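Local coordinates for peroxisomal acyl-coenzyme A oxidase 1 (Arabidopsis thaliana, PDB 1W07), which oxidises long- and medium-chain acyl-CoAs to 2-trans-enoyl-CoAs with FAD as cofactor, passing electrons to oxygen to give hydrogen peroxide, at residues R298-A303 against N332-L337. The protein carries 1 engineered substitution. Numbering follows the deposited sequence.
Sequences RAVCIA and NRLFPL. With FAD (flavin-adenine dinucleotide), chain C.
The guanidinium of Arg333 meets the adenosine ribose of FAD. O2B lies in plane at its edge, and O3B approaches obliquely. Arg333 NH1 donates weakly to both hydroxyl oxygens, FAD O2B at 3.3 Å and FAD O3B at 3.2 Å. The bond to O3B is well bent, with an N-H...O angle of 124°. The side chain bends at chi3 (67°), which turns the group toward the ribose. NE is taken by a salt bridge to Glu394, which helps to fix the rotation of the guanidinium. A leucine in place of Arg333 would probably leave both ribose hydroxyls without this donor and Glu394 without this charged partner. Helices 278-309 and 328-363 belong to the helical C-alpha1 domain of the acyl-CoA oxidase family, which shares the acyl-CoA dehydrogenase fold. Their short segments cross at -141°, with axes 10.1 Å apart, and meet mainly through apolar side chains; no hydrogen bond joins them. Leu334 CD1 touches two side chains, Ala303 CB at 4.0 Å and Val300 CG1 at 4.1 Å. The other branch of Val300, CG2, reaches Leu337 CB at 3.7 Å. Cys395 of helix 370-398 packs on both Ala303 and Leu337. The second subunit brings Val428 against Arg333.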
loop_
_atom_site.group_PDB
_atom_site.type_symbol
_atom_site.label_atom_id
_atom_site.label_comp_id
_atom_site.label_asym_id
_atom_site.label_seq_id
_atom_site.Cartn_x
_atom_site.Cartn_y
_atom_site.Cartn_z
ATOM N N ARG B 298 -14.427 -1.793 6.791
ATOM C CA ARG B 298 -14.151 -0.578 7.560
ATOM C C ARG B 298 -13.608 0.481 6.610
ATOM O O ARG B 298 -14.080 1.625 6.613
ATOM C CB ARG B 298 -13.125 -0.827 8.670
ATOM C CG ARG B 298 -13.626 -1.693 9.829
ATOM C CD ARG B 298 -12.479 -2.082 10.785
ATOM N NE ARG B 298 -11.958 -0.932 11.513
ATOM C CZ ARG B 298 -11.101 -1.003 12.528
ATOM N NH1 ARG B 298 -10.629 -2.177 12.935
ATOM N NH2 ARG B 298 -10.742 0.103 13.176
ATOM N N ALA B 299 -12.618 0.096 5.797
ATOM C CA ALA B 299 -12.005 1.017 4.855
ATOM C C ALA B 299 -13.021 1.543 3.847
ATOM O O ALA B 299 -13.077 2.742 3.592
ATOM C CB ALA B 299 -10.820 0.327 4.126
ATOM N N VAL B 300 -13.826 0.649 3.281
ATOM C CA VAL B 300 -14.858 1.026 2.298
ATOM C C VAL B 300 -15.911 1.971 2.922
ATOM O O VAL B 300 -16.396 2.895 2.258
ATOM C CB VAL B 300 -15.568 -0.237 1.735
ATOM C CG1 VAL B 300 -16.840 0.146 0.951
ATOM C CG2 VAL B 300 -14.578 -1.014 0.841
ATOM N N CYS B 301 -16.265 1.738 4.183
ATOM C CA CYS B 301 -17.243 2.586 4.862
ATOM C C CYS B 301 -16.682 4.010 4.919
ATOM O O CYS B 301 -17.381 4.977 4.626
ATOM C CB CYS B 301 -17.479 2.056 6.276
ATOM S SG CYS B 301 -18.627 3.015 7.312
ATOM N N ILE B 302 -15.403 4.133 5.268
ATOM C CA ILE B 302 -14.765 5.440 5.373
ATOM C C ILE B 302 -14.697 6.143 4.024
ATOM O O ILE B 302 -15.104 7.301 3.892
ATOM C CB ILE B 302 -13.340 5.308 5.981
ATOM C CG1 ILE B 302 -13.449 4.750 7.413
ATOM C CG2 ILE B 302 -12.651 6.667 5.993
ATOM C CD1 ILE B 302 -12.104 4.339 8.062
ATOM N N ALA B 303 -14.183 5.448 3.021
ATOM C CA ALA B 303 -14.051 6.046 1.705
ATOM C C ALA B 303 -15.405 6.354 1.089
ATOM O O ALA B 303 -15.559 7.394 0.432
ATOM C CB ALA B 303 -13.221 5.130 0.777
ATOM N N ASN B 332 -15.624 3.048 -9.971
ATOM C CA ASN B 332 -14.879 1.901 -10.489
ATOM C C ASN B 332 -13.765 1.481 -9.534
ATOM O O ASN B 332 -13.304 0.344 -9.569
ATOM C CB ASN B 332 -14.283 2.246 -11.856
ATOM C CG ASN B 332 -13.634 1.050 -12.532
ATOM O OD1 ASN B 332 -14.264 0.007 -12.701
ATOM N ND2 ASN B 332 -12.368 1.193 -12.914
ATOM N N ARG B 333 -13.336 2.399 -8.677
ATOM C CA ARG B 333 -12.276 2.082 -7.718
ATOM C C ARG B 333 -12.854 1.643 -6.364
ATOM O O ARG B 333 -12.308 0.754 -5.695
ATOM C CB ARG B 333 -11.370 3.309 -7.519
ATOM C CG ARG B 333 -10.559 3.693 -8.765
ATOM C CD ARG B 333 -10.144 5.165 -8.739
ATOM N NE ARG B 333 -9.185 5.453 -7.681
ATOM C CZ ARG B 333 -8.858 6.680 -7.282
ATOM N NH1 ARG B 333 -9.417 7.743 -7.849
ATOM N NH2 ARG B 333 -7.965 6.852 -6.312
ATOM N N LEU B 334 -13.975 2.249 -5.986
ATOM C CA LEU B 334 -14.615 1.983 -4.700
ATOM C C LEU B 334 -15.664 0.881 -4.679
ATOM O O LEU B 334 -15.638 0.023 -3.802
ATOM C CB LEU B 334 -15.247 3.284 -4.188
ATOM C CG LEU B 334 -16.140 3.215 -2.935
ATOM C CD1 LEU B 334 -15.311 2.870 -1.710
ATOM C CD2 LEU B 334 -16.823 4.560 -2.753
ATOM N N PHE B 335 -16.593 0.912 -5.638
ATOM C CA PHE B 335 -17.662 -0.077 -5.673
ATOM C C PHE B 335 -17.194 -1.531 -5.775
ATOM O O PHE B 335 -17.822 -2.419 -5.202
ATOM C CB PHE B 335 -18.654 0.267 -6.789
ATOM C CG PHE B 335 -19.461 1.521 -6.515
ATOM C CD1 PHE B 335 -20.371 1.983 -7.465
ATOM C CD2 PHE B 335 -19.318 2.238 -5.323
ATOM C CE1 PHE B 335 -21.121 3.132 -7.236
ATOM C CE2 PHE B 335 -20.073 3.401 -5.080
ATOM C CZ PHE B 335 -20.977 3.843 -6.047
ATOM N N PRO B 336 -16.099 -1.796 -6.506
ATOM C CA PRO B 336 -15.636 -3.186 -6.574
ATOM C C PRO B 336 -15.176 -3.617 -5.170
ATOM O O PRO B 336 -15.324 -4.780 -4.788
ATOM C CB PRO B 336 -14.491 -3.113 -7.587
ATOM C CG PRO B 336 -14.961 -2.017 -8.531
ATOM C CD PRO B 336 -15.455 -0.975 -7.545
ATOM N N LEU B 337 -14.640 -2.681 -4.384
ATOM C CA LEU B 337 -14.196 -3.008 -3.017
ATOM C C LEU B 337 -15.390 -3.213 -2.080
ATOM O O LEU B 337 -15.354 -4.043 -1.158
ATOM C CB LEU B 337 -13.299 -1.901 -2.479
ATOM C CG LEU B 337 -12.005 -1.649 -3.281
ATOM C CD1 LEU B 337 -11.210 -0.577 -2.568
ATOM C CD2 LEU B 337 -11.197 -2.938 -3.412
HETATM P PA FAD C . -9.520 15.622 -4.473
HETATM O O1A FAD C . -9.194 16.359 -5.714
HETATM O O2A FAD C . -10.563 16.167 -3.573
HETATM O O5B FAD C . -9.879 14.103 -4.865
HETATM C C5B FAD C . -10.436 13.193 -3.912
HETATM C C4B FAD C . -10.992 11.962 -4.635
HETATM O O4B FAD C . -11.894 12.452 -5.649
HETATM C C3B FAD C . -9.878 11.216 -5.375
HETATM O O3B FAD C . -10.253 9.848 -5.555
HETATM C C2B FAD C . -9.844 11.948 -6.714
HETATM O O2B FAD C . -9.344 11.072 -7.728
HETATM C C1B FAD C . -11.349 12.123 -6.938
HETATM N N9A FAD C . -11.624 13.214 -7.898
HETATM C C8A FAD C . -11.532 14.520 -7.644
HETATM N N7A FAD C . -11.873 15.214 -8.727
HETATM C C5A FAD C . -12.197 14.342 -9.678
HETATM C C6A FAD C . -12.628 14.483 -10.990
HETATM N N6A FAD C . -12.824 15.688 -11.514
HETATM N N1A FAD C . -12.894 13.327 -11.736
HETATM C C2A FAD C . -12.724 12.069 -11.145
HETATM N N3A FAD C . -12.308 11.976 -9.893
HETATM C C4A FAD C . -12.043 13.067 -9.156
HETATM N N1 FAD C . -0.768 22.177 -0.986
HETATM C C2 FAD C . -0.186 23.451 -0.978
HETATM O O2 FAD C . -0.834 24.425 -1.349
HETATM N N3 FAD C . 1.122 23.599 -0.497
HETATM C C4 FAD C . 1.830 22.488 -0.018
HETATM O O4 FAD C . 2.974 22.629 0.408
HETATM C C4X FAD C . 1.242 21.229 -0.027
HETATM N N5 FAD C . 1.918 20.123 0.509
HETATM C C5X FAD C . 1.321 18.856 0.535
HETATM C C6 FAD C . 1.946 17.800 1.190
HETATM C C7 FAD C . 1.280 16.585 1.349
HETATM C C7M FAD C . 1.970 15.455 2.116
HETATM C C8 FAD C . -0.010 16.424 0.839
HETATM C C8M FAD C . -0.790 15.119 1.035
HETATM C C9 FAD C . -0.622 17.478 0.168
HETATM C C9A FAD C . 0.036 18.698 0.012
HETATM N N10 FAD C . -0.618 19.790 -0.573
HETATM C C10 FAD C . -0.050 21.071 -0.516
HETATM C "C1'" FAD C . -1.960 19.629 -1.182
HETATM C "C2'" FAD C . -1.799 18.927 -2.536
HETATM O "O2'" FAD C . -0.841 19.636 -3.329
HETATM C "C3'" FAD C . -3.095 18.786 -3.340
HETATM O "O3'" FAD C . -3.685 20.073 -3.545
HETATM C "C4'" FAD C . -4.113 17.869 -2.658
HETATM O "O4'" FAD C . -3.479 16.719 -2.095
HETATM C "C5'" FAD C . -5.165 17.421 -3.673
HETATM O "O5'" FAD C . -5.960 16.380 -3.106
HETATM P P FAD C . -7.515 16.612 -2.773
HETATM O O1P FAD C . -7.698 16.360 -1.326
HETATM O O2P FAD C . -7.940 17.917 -3.327
HETATM O O3P FAD C . -8.181 15.409 -3.608
#